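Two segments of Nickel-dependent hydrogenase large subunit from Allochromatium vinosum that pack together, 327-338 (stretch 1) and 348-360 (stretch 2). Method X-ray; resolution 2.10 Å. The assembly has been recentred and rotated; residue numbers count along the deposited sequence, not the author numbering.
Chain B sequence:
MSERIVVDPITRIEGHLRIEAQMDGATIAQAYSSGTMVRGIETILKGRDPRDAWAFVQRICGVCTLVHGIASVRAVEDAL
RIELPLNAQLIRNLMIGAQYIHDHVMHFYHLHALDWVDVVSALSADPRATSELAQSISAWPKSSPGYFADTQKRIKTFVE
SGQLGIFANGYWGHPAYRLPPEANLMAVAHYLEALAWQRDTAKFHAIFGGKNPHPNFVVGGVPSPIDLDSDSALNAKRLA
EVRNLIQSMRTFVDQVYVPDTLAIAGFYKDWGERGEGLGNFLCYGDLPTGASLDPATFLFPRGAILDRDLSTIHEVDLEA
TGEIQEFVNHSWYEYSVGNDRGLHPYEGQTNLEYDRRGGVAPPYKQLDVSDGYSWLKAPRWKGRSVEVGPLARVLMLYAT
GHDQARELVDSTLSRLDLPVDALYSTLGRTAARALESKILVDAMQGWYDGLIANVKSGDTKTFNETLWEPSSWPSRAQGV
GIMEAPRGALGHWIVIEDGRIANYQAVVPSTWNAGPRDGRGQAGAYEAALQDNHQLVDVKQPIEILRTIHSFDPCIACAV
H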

ATOM      1  N   PHE B 327      12.358   3.650  19.621  1.00 23.00           N
ATOM      2  CA  PHE B 327      13.781   3.556  19.976  1.00 25.14           C
ATOM      3  C   PHE B 327      14.594   3.492  18.696  1.00 23.80           C
ATOM      4  O   PHE B 327      14.071   3.115  17.608  1.00 23.59           O
ATOM      5  CB  PHE B 327      14.043   2.305  20.841  1.00 21.76           C
ATOM      6  CG  PHE B 327      13.526   2.427  22.248  1.00 26.81           C
ATOM      7  CD1 PHE B 327      14.383   2.862  23.299  1.00 27.69           C
ATOM      8  CD2 PHE B 327      12.208   2.116  22.551  1.00 24.36           C
ATOM      9  CE1 PHE B 327      13.900   2.947  24.648  1.00 27.20           C
ATOM     10  CE2 PHE B 327      11.705   2.199  23.878  1.00 26.79           C
ATOM     11  CZ  PHE B 327      12.562   2.621  24.944  1.00 28.25           C
ATOM     12  N   VAL B 328      15.864   3.895  18.816  1.00 24.92           N
ATOM     13  CA  VAL B 328      16.764   3.948  17.696  1.00 25.30           C
ATOM     14  C   VAL B 328      18.126   3.314  18.020  1.00 27.42           C
ATOM     15  O   VAL B 328      19.087   3.548  17.316  1.00 28.92           O
ATOM     16  CB  VAL B 328      16.903   5.322  17.106  1.00 22.69           C
ATOM     17  CG1 VAL B 328      15.520   5.836  16.614  1.00 26.08           C
ATOM     18  CG2 VAL B 328      17.574   6.327  18.131  1.00 25.68           C
ATOM     19  N   ASN B 329      18.173   2.464  19.047  1.00 28.49           N
ATOM     20  CA  ASN B 329      19.447   1.822  19.433  1.00 28.35           C
ATOM     21  C   ASN B 329      20.033   1.055  18.252  1.00 29.08           C
ATOM     22  O   ASN B 329      21.217   0.820  18.256  1.00 26.36           O
ATOM     23  CB  ASN B 329      19.234   0.756  20.501  1.00 28.09           C
ATOM     24  CG  ASN B 329      18.383   1.239  21.652  1.00 32.25           C
ATOM     25  OD1 ASN B 329      17.155   1.193  21.572  1.00 33.89           O
ATOM     26  ND2 ASN B 329      19.035   1.605  22.773  1.00 30.61           N
ATOM     27  N   HIS B 330      19.185   0.564  17.319  1.00 25.60           N
ATOM     28  CA  HIS B 330      19.689  -0.164  16.129  1.00 25.69           C
ATOM     29  C   HIS B 330      19.086   0.373  14.817  1.00 25.85           C
ATOM     30  O   HIS B 330      18.883  -0.390  13.881  1.00 25.77           O
ATOM     31  CB  HIS B 330      19.410  -1.660  16.253  1.00 26.67           C
ATOM     32  CG  HIS B 330      20.321  -2.343  17.228  1.00 28.59           C
ATOM     33  ND1 HIS B 330      19.935  -2.669  18.513  1.00 32.53           N
ATOM     34  CD2 HIS B 330      21.632  -2.683  17.125  1.00 21.99           C
ATOM     35  CE1 HIS B 330      20.951  -3.254  19.140  1.00 30.38           C
ATOM     36  NE2 HIS B 330      21.986  -3.282  18.319  1.00 33.17           N
ATOM     37  N   SER B 331      18.886   1.705  14.752  1.00 24.96           N
ATOM     38  CA  SER B 331      18.270   2.389  13.610  1.00 26.24           C
ATOM     39  C   SER B 331      19.189   3.534  13.213  1.00 25.78           C
ATOM     40  O   SER B 331      19.940   4.056  14.046  1.00 27.01           O
ATOM     41  CB  SER B 331      16.898   2.963  13.994  1.00 24.38           C
ATOM     42  OG  SER B 331      16.087   1.925  14.571  1.00 27.85           O
ATOM     43  N   TRP B 332      19.098   3.940  11.945  1.00 26.07           N
ATOM     44  CA  TRP B 332      19.973   4.961  11.388  1.00 25.12           C
ATOM     45  C   TRP B 332      19.501   6.390  11.638  1.00 26.45           C
ATOM     46  O   TRP B 332      19.270   7.150  10.682  1.00 28.83           O
ATOM     47  CB  TRP B 332      20.148   4.657   9.912  1.00 22.84           C
ATOM     48  CG  TRP B 332      20.946   3.410   9.700  1.00 25.49           C
ATOM     49  CD1 TRP B 332      22.113   3.073  10.330  1.00 22.21           C
ATOM     50  CD2 TRP B 332      20.698   2.371   8.735  1.00 22.74           C
ATOM     51  NE1 TRP B 332      22.601   1.882   9.840  1.00 22.65           N
ATOM     52  CE2 TRP B 332      21.756   1.419   8.865  1.00 23.51           C
ATOM     53  CE3 TRP B 332      19.734   2.194   7.728  1.00 20.46           C
ATOM     54  CZ2 TRP B 332      21.858   0.257   8.042  1.00 24.94           C
ATOM     55  CZ3 TRP B 332      19.811   1.011   6.905  1.00 24.29           C
ATOM     56  CH2 TRP B 332      20.880   0.076   7.070  1.00 27.19           C
ATOM     57  N   TYR B 333      19.358   6.753  12.919  1.00 25.84           N
ATOM     58  CA  TYR B 333      18.793   8.015  13.336  1.00 26.09           C
ATOM     59  C   TYR B 333      19.641   8.542  14.510  1.00 28.94           C
ATOM     60  O   TYR B 333      20.352   7.765  15.244  1.00 27.84           O
ATOM     61  CB  TYR B 333      17.328   7.871  13.813  1.00 25.39           C
ATOM     62  CG  TYR B 333      16.375   7.511  12.684  1.00 25.08           C
ATOM     63  CD1 TYR B 333      16.044   6.158  12.430  1.00 21.70           C
ATOM     64  CD2 TYR B 333      15.872   8.501  11.825  1.00 23.04           C
ATOM     65  CE1 TYR B 333      15.224   5.808  11.366  1.00 24.20           C
ATOM     66  CE2 TYR B 333      15.057   8.160  10.745  1.00 23.04           C
ATOM     67  CZ  TYR B 333      14.762   6.804  10.501  1.00 21.90           C
ATOM     68  OH  TYR B 333      13.914   6.426   9.461  1.00 22.32           O
ATOM     69  N   GLU B 334      19.540   9.847  14.692  1.00 27.44           N
ATOM     70  CA  GLU B 334      20.160  10.506  15.841  1.00 31.64           C
ATOM     71  C   GLU B 334      19.050  11.182  16.695  1.00 30.75           C
ATOM     72  O   GLU B 334      18.154  11.854  16.169  1.00 29.96           O
ATOM     73  CB  GLU B 334      21.158  11.532  15.282  1.00 30.91           C
ATOM     74  CG  GLU B 334      22.259  11.958  16.199  1.00 48.66           C
ATOM     75  CD  GLU B 334      23.361  10.900  16.348  1.00 58.68           C
ATOM     76  OE1 GLU B 334      23.796  10.691  17.492  1.00 63.87           O
ATOM     77  OE2 GLU B 334      23.813  10.302  15.337  1.00 62.04           O
ATOM     78  N   TYR B 335      19.073  10.942  18.002  1.00 30.95           N
ATOM     79  CA  TYR B 335      18.180  11.613  18.937  1.00 32.57           C
ATOM     80  C   TYR B 335      19.031  12.591  19.756  1.00 33.32           C
ATOM     81  O   TYR B 335      20.028  12.204  20.360  1.00 33.39           O
ATOM     82  CB  TYR B 335      17.548  10.609  19.928  1.00 32.06           C
ATOM     83  CG  TYR B 335      16.351   9.814  19.463  1.00 30.92           C
ATOM     84  CD1 TYR B 335      15.761  10.033  18.199  1.00 27.52           C
ATOM     85  CD2 TYR B 335      15.803   8.809  20.288  1.00 29.98           C
ATOM     86  CE1 TYR B 335      14.657   9.280  17.782  1.00 26.83           C
ATOM     87  CE2 TYR B 335      14.690   8.069  19.879  1.00 24.38           C
ATOM     88  CZ  TYR B 335      14.122   8.334  18.632  1.00 29.07           C
ATOM     89  OH  TYR B 335      13.013   7.660  18.259  1.00 28.07           O
ATOM     90  N   SER B 336      18.581  13.834  19.851  1.00 35.27           N
ATOM     91  CA  SER B 336      19.252  14.841  20.667  1.00 35.51           C
ATOM     92  C   SER B 336      19.200  14.482  22.137  1.00 36.25           C
ATOM     93  O   SER B 336      20.036  14.935  22.887  1.00 36.23           O
ATOM     94  CB  SER B 336      18.608  16.220  20.434  1.00 37.20           C
ATOM     95  OG  SER B 336      17.313  16.199  20.948  1.00 35.84           O
ATOM     96  N   VAL B 337      18.258  13.638  22.566  1.00 36.13           N
ATOM     97  CA  VAL B 337      18.246  13.244  23.985  1.00 34.91           C
ATOM     98  C   VAL B 337      19.193  12.081  24.256  1.00 35.79           C
ATOM     99  O   VAL B 337      19.350  11.671  25.401  1.00 35.51           O
ATOM    100  CB  VAL B 337      16.810  12.954  24.505  1.00 35.82           C
ATOM    101  CG1 VAL B 337      15.916  14.258  24.421  1.00 34.21           C
ATOM    102  CG2 VAL B 337      16.152  11.813  23.687  1.00 30.24           C
ATOM    103  N   GLY B 338      19.832  11.535  23.215  1.00 33.93           N
ATOM    104  CA  GLY B 338      20.664  10.342  23.402  1.00 34.40           C
ATOM    105  C   GLY B 338      20.045   9.151  22.698  1.00 35.01           C
ATOM    106  O   GLY B 338      18.823   8.962  22.753  1.00 33.22           O
ATOM    107  N   GLY B 348       8.708  12.983  19.026  1.00 25.27           N
ATOM    108  CA  GLY B 348       9.511  12.150  18.104  1.00 25.36           C
ATOM    109  C   GLY B 348      10.510  13.014  17.396  1.00 24.40           C
ATOM    110  O   GLY B 348      10.278  14.209  17.226  1.00 22.26           O
ATOM    111  N   GLN B 349      11.570  12.397  16.885  1.00 24.89           N
ATOM    112  CA  GLN B 349      12.570  13.153  16.115  1.00 25.69           C
ATOM    113  C   GLN B 349      12.980  12.268  14.962  1.00 25.82           C
ATOM    114  O   GLN B 349      13.073  11.029  15.154  1.00 25.61           O
ATOM    115  CB  GLN B 349      13.838  13.416  16.969  1.00 26.05           C
ATOM    116  CG  GLN B 349      13.637  14.333  18.157  1.00 27.80           C
ATOM    117  CD  GLN B 349      14.946  14.511  18.962  1.00 29.28           C
ATOM    118  OE1 GLN B 349      16.061  14.395  18.426  1.00 26.47           O
ATOM    119  NE2 GLN B 349      14.804  14.830  20.242  1.00 31.80           N
ATOM    120  N   THR B 350      13.232  12.887  13.799  1.00 24.21           N
ATOM    121  CA  THR B 350      13.545  12.133  12.576  1.00 26.81           C
ATOM    122  C   THR B 350      14.768  12.826  11.956  1.00 28.24           C
ATOM    123  O   THR B 350      14.625  13.712  11.097  1.00 25.18           O
ATOM    124  CB  THR B 350      12.313  12.041  11.598  1.00 26.07           C
ATOM    125  OG1 THR B 350      11.200  11.466  12.308  1.00 27.07           O
ATOM    126  CG2 THR B 350      12.620  11.117  10.435  1.00 24.27           C
ATOM    127  N   ASN B 351      15.937  12.547  12.546  1.00 26.54           N
ATOM    128  CA  ASN B 351      17.195  13.114  12.059  1.00 28.85           C
ATOM    129  C   ASN B 351      17.985  11.945  11.442  1.00 27.66           C
ATOM    130  O   ASN B 351      18.432  11.062  12.166  1.00 28.34           O
ATOM    131  CB  ASN B 351      18.026  13.722  13.215  1.00 28.94           C
ATOM    132  CG  ASN B 351      17.230  14.768  14.036  1.00 32.66           C
ATOM    133  OD1 ASN B 351      16.708  15.720  13.476  1.00 36.55           O
ATOM    134  ND2 ASN B 351      17.125  14.568  15.336  1.00 34.17           N
ATOM    135  N   LEU B 352      18.108  11.925  10.129  1.00 26.38           N
ATOM    136  CA  LEU B 352      18.663  10.745   9.414  1.00 27.33           C
ATOM    137  C   LEU B 352      20.170  10.662   9.649  1.00 29.19           C
ATOM    138  O   LEU B 352      20.856  11.635   9.431  1.00 29.87           O
ATOM    139  CB  LEU B 352      18.419  10.843   7.897  1.00 26.41           C
ATOM    140  CG  LEU B 352      16.994  11.163   7.402  1.00 26.87           C
ATOM    141  CD1 LEU B 352      16.872  10.931   5.868  1.00 24.01           C
ATOM    142  CD2 LEU B 352      16.032  10.245   8.089  1.00 23.86           C
ATOM    143  N   GLU B 353      20.685   9.506  10.059  1.00 27.42           N
ATOM    144  CA  GLU B 353      22.125   9.392  10.298  1.00 30.26           C
ATOM    145  C   GLU B 353      22.633   7.987   9.940  1.00 29.67           C
ATOM    146  O   GLU B 353      22.606   7.080  10.741  1.00 31.07           O
ATOM    147  CB  GLU B 353      22.487   9.762  11.738  1.00 29.80           C
ATOM    148  CG  GLU B 353      24.028   9.834  11.966  1.00 33.05           C
ATOM    149  CD  GLU B 353      24.800  10.649  10.895  1.00 37.99           C
ATOM    150  OE1 GLU B 353      24.489  11.840  10.811  1.00 43.14           O
ATOM    151  OE2 GLU B 353      25.732  10.148  10.164  1.00 33.28           O
ATOM    152  N   TYR B 354      22.994   7.805   8.692  1.00 28.69           N
ATOM    153  CA  TYR B 354      23.478   6.530   8.220  1.00 28.68           C
ATOM    154  C   TYR B 354      24.905   6.263   8.702  1.00 28.93           C
ATOM    155  O   TYR B 354      25.155   5.258   9.342  1.00 28.72           O
ATOM    156  CB  TYR B 354      23.364   6.497   6.675  1.00 26.89           C
ATOM    157  CG  TYR B 354      23.572   5.126   6.041  1.00 26.81           C
ATOM    158  CD1 TYR B 354      24.760   4.820   5.353  1.00 21.81           C
ATOM    159  CD2 TYR B 354      22.573   4.137   6.136  1.00 26.35           C
ATOM    160  CE1 TYR B 354      24.928   3.586   4.744  1.00 20.82           C
ATOM    161  CE2 TYR B 354      22.750   2.883   5.569  1.00 26.40           C
ATOM    162  CZ  TYR B 354      23.930   2.628   4.871  1.00 24.07           C
ATOM    163  OH  TYR B 354      24.058   1.393   4.308  1.00 25.64           O
ATOM    164  N   ASP B 355      25.828   7.175   8.399  1.00 29.17           N
ATOM    165  CA  ASP B 355      27.254   6.939   8.609  1.00 32.19           C
ATOM    166  C   ASP B 355      27.570   6.764  10.080  1.00 31.53           C
ATOM    167  O   ASP B 355      28.219   5.785  10.464  1.00 32.16           O
ATOM    168  CB  ASP B 355      28.085   8.118   8.044  1.00 32.53           C
ATOM    169  CG  ASP B 355      28.041   8.174   6.509  1.00 35.37           C
ATOM    170  OD1 ASP B 355      27.496   7.251   5.844  1.00 35.03           O
ATOM    171  OD2 ASP B 355      28.626   9.098   5.940  1.00 38.21           O
ATOM    172  N   ARG B 356      27.130   7.707  10.897  1.00 30.17           N
ATOM    173  CA  ARG B 356      27.535   7.704  12.304  1.00 33.86           C
ATOM    174  C   ARG B 356      26.840   6.633  13.104  1.00 32.92           C
ATOM    175  O   ARG B 356      27.258   6.340  14.221  1.00 34.01           O
ATOM    176  CB  ARG B 356      27.394   9.079  12.943  1.00 34.60           C
ATOM    177  CG  ARG B 356      28.573   9.996  12.506  1.00 43.44           C
ATOM    178  CD  ARG B 356      28.373  11.495  12.808  1.00 56.35           C
ATOM    179  NE  ARG B 356      28.318  11.770  14.246  1.00 67.90           N
ATOM    180  CZ  ARG B 356      27.217  12.164  14.893  1.00 73.82           C
ATOM    181  NH1 ARG B 356      26.066  12.347  14.230  1.00 71.34           N
ATOM    182  NH2 ARG B 356      27.265  12.378  16.212  1.00 75.16           N
ATOM    183  N   ARG B 357      25.818   6.010  12.523  1.00 29.76           N
ATOM    184  CA  ARG B 357      25.141   4.924  13.213  1.00 28.35           C
ATOM    185  C   ARG B 357      25.547   3.586  12.632  1.00 27.91           C
ATOM    186  O   ARG B 357      24.864   2.592  12.837  1.00 28.19           O
ATOM    187  CB  ARG B 357      23.612   5.117  13.195  1.00 27.01           C
ATOM    188  CG  ARG B 357      23.128   6.354  14.034  1.00 26.70           C
ATOM    189  CD  ARG B 357      23.702   6.345  15.467  1.00 26.53           C
ATOM    190  NE  ARG B 357      23.414   5.062  16.118  1.00 26.21           N
ATOM    191  CZ  ARG B 357      22.221   4.700  16.597  1.00 29.40           C
ATOM    192  NH1 ARG B 357      21.167   5.517  16.517  1.00 21.86           N
ATOM    193  NH2 ARG B 357      22.092   3.516  17.170  1.00 28.04           N
ATOM    194  N   GLY B 358      26.625   3.561  11.851  1.00 27.76           N
ATOM    195  CA  GLY B 358      27.192   2.272  11.402  1.00 28.23           C
ATOM    196  C   GLY B 358      26.634   1.775  10.084  1.00 27.90           C
ATOM    197  O   GLY B 358      26.896   0.611   9.694  1.00 28.72           O
ATOM    198  N   GLY B 359      25.852   2.600   9.380  1.00 26.40           N
ATOM    199  CA  GLY B 359      25.358   2.208   8.042  1.00 26.02           C
ATOM    200  C   GLY B 359      26.574   1.857   7.146  1.00 28.42           C
ATOM    201  O   GLY B 359      27.567   2.588   7.127  1.00 30.51           O
ATOM    202  N   VAL B 360      26.530   0.744   6.425  1.00 28.12           N
ATOM    203  CA  VAL B 360      27.692   0.284   5.615  1.00 27.78           C
ATOM    204  C   VAL B 360      27.684   0.880   4.208  1.00 27.94           C
ATOM    205  O   VAL B 360      26.605   1.001   3.589  1.00 25.58           O
ATOM    206  CB  VAL B 360      27.737  -1.245   5.491  1.00 28.50           C
ATOM    207  CG1 VAL B 360      29.068  -1.683   4.646  1.00 31.12           C
ATOM    208  CG2 VAL B 360      27.854  -1.874   6.894  1.00 28.77           C
TER
HETATM  209  O   HOH W   1      15.937  10.787  14.861  1.00 15.25           O
HETATM  210  O   HOH W   2      11.042   9.472  17.256  1.00 10.43           O

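Two irregular segments of one chain pack here, burying 859 Å² between them, and three residues cover the most surface: Trp332 and Arg357 at 122 Å² each, and Glu334 at 109 Å².

Arg357 points its CA-to-CB bond toward the first stretch and drives a buried guanidinium into a cluster of backbone carbonyls. NH1 donates to Tyr333 O at 2.7 Å and to Val328 O at 3.0 Å, and NH2 reaches the same Val328 O, also at 3.0 Å. Both acceptors lie near the guanidinium plane, where the N-H bonds point. Ser331 O shows the contrast: it is 3.1 Å from Arg357 NH1, yet it sits over a face of the group, and the angle is too poor for a hydrogen bond. Arginine suits this place because its planar head carries several donors in one plane, and so can serve Tyr333 O and Val328 O together. The side chain is folded to get there, with chi1, chi2 and chi3 all m; NE and NH2 are also bonded elsewhere in the structure.

Trp332 contributes through both its ring and its backbone. The edge of Tyr354 meets the face of its six-membered ring, with centroids 4.7 Å apart and planes at 61°; the closest atoms, Trp332 CD2 and Tyr354 CD2, are 3.7 Å apart. Such a pairing sets the weakly positive ring hydrogens of the tyrosine against the electron-rich face of the indole. The tyrosine is held at its far end as well, since Tyr354 OH donates to Val360 O at 2.7 Å. Near the pyrrole nitrogen the chain comes close at Gly359, whose CA is 3.3 Å from Trp332 NE1. A CB on Gly359 would lie 3.4 Å from Trp332 NE1 and only 2.5 Å from Tyr354 CG, a clash that the bare glycine avoids.

The backbone of Trp332 begins a short pairing of the two chains: Glu353 N donates to Trp332 O at 2.8 Å, and Glu334 N donates to Asn351 O at 3.0 Å. These two bonds flank Tyr333 and form a single beta bridge between Tyr333 and Leu352. Tyr333 CA adds a CA-H...O contact to Asn351 O at 3.3 Å, while its ring packs against leucine, with Tyr333 CE2 3.5 Å from Leu352 CD2.

Glu334 continues the pairing. Its O accepts from Asn351 ND2 at 3.0 Å, so the asparagine amide extends what the backbone started, and water 1 links Glu334 O (2.8 Å) to Asn351 N (2.9 Å). The carboxylate forms a salt bridge, Glu334 OE2 to Arg356 NH1 at 3.2 Å, but the oxygen lies well out of the guanidinium plane, so the attraction is between charges alone.

Farther along, the amide of Gln349 uses both ends on one residue: Ser336 N donates to Gln349 OE1 and Gln349 NE2 donates to Ser336 OG, each at 2.9 Å. Carrying a donor and an acceptor side by side, glutamine can answer backbone and hydroxyl together.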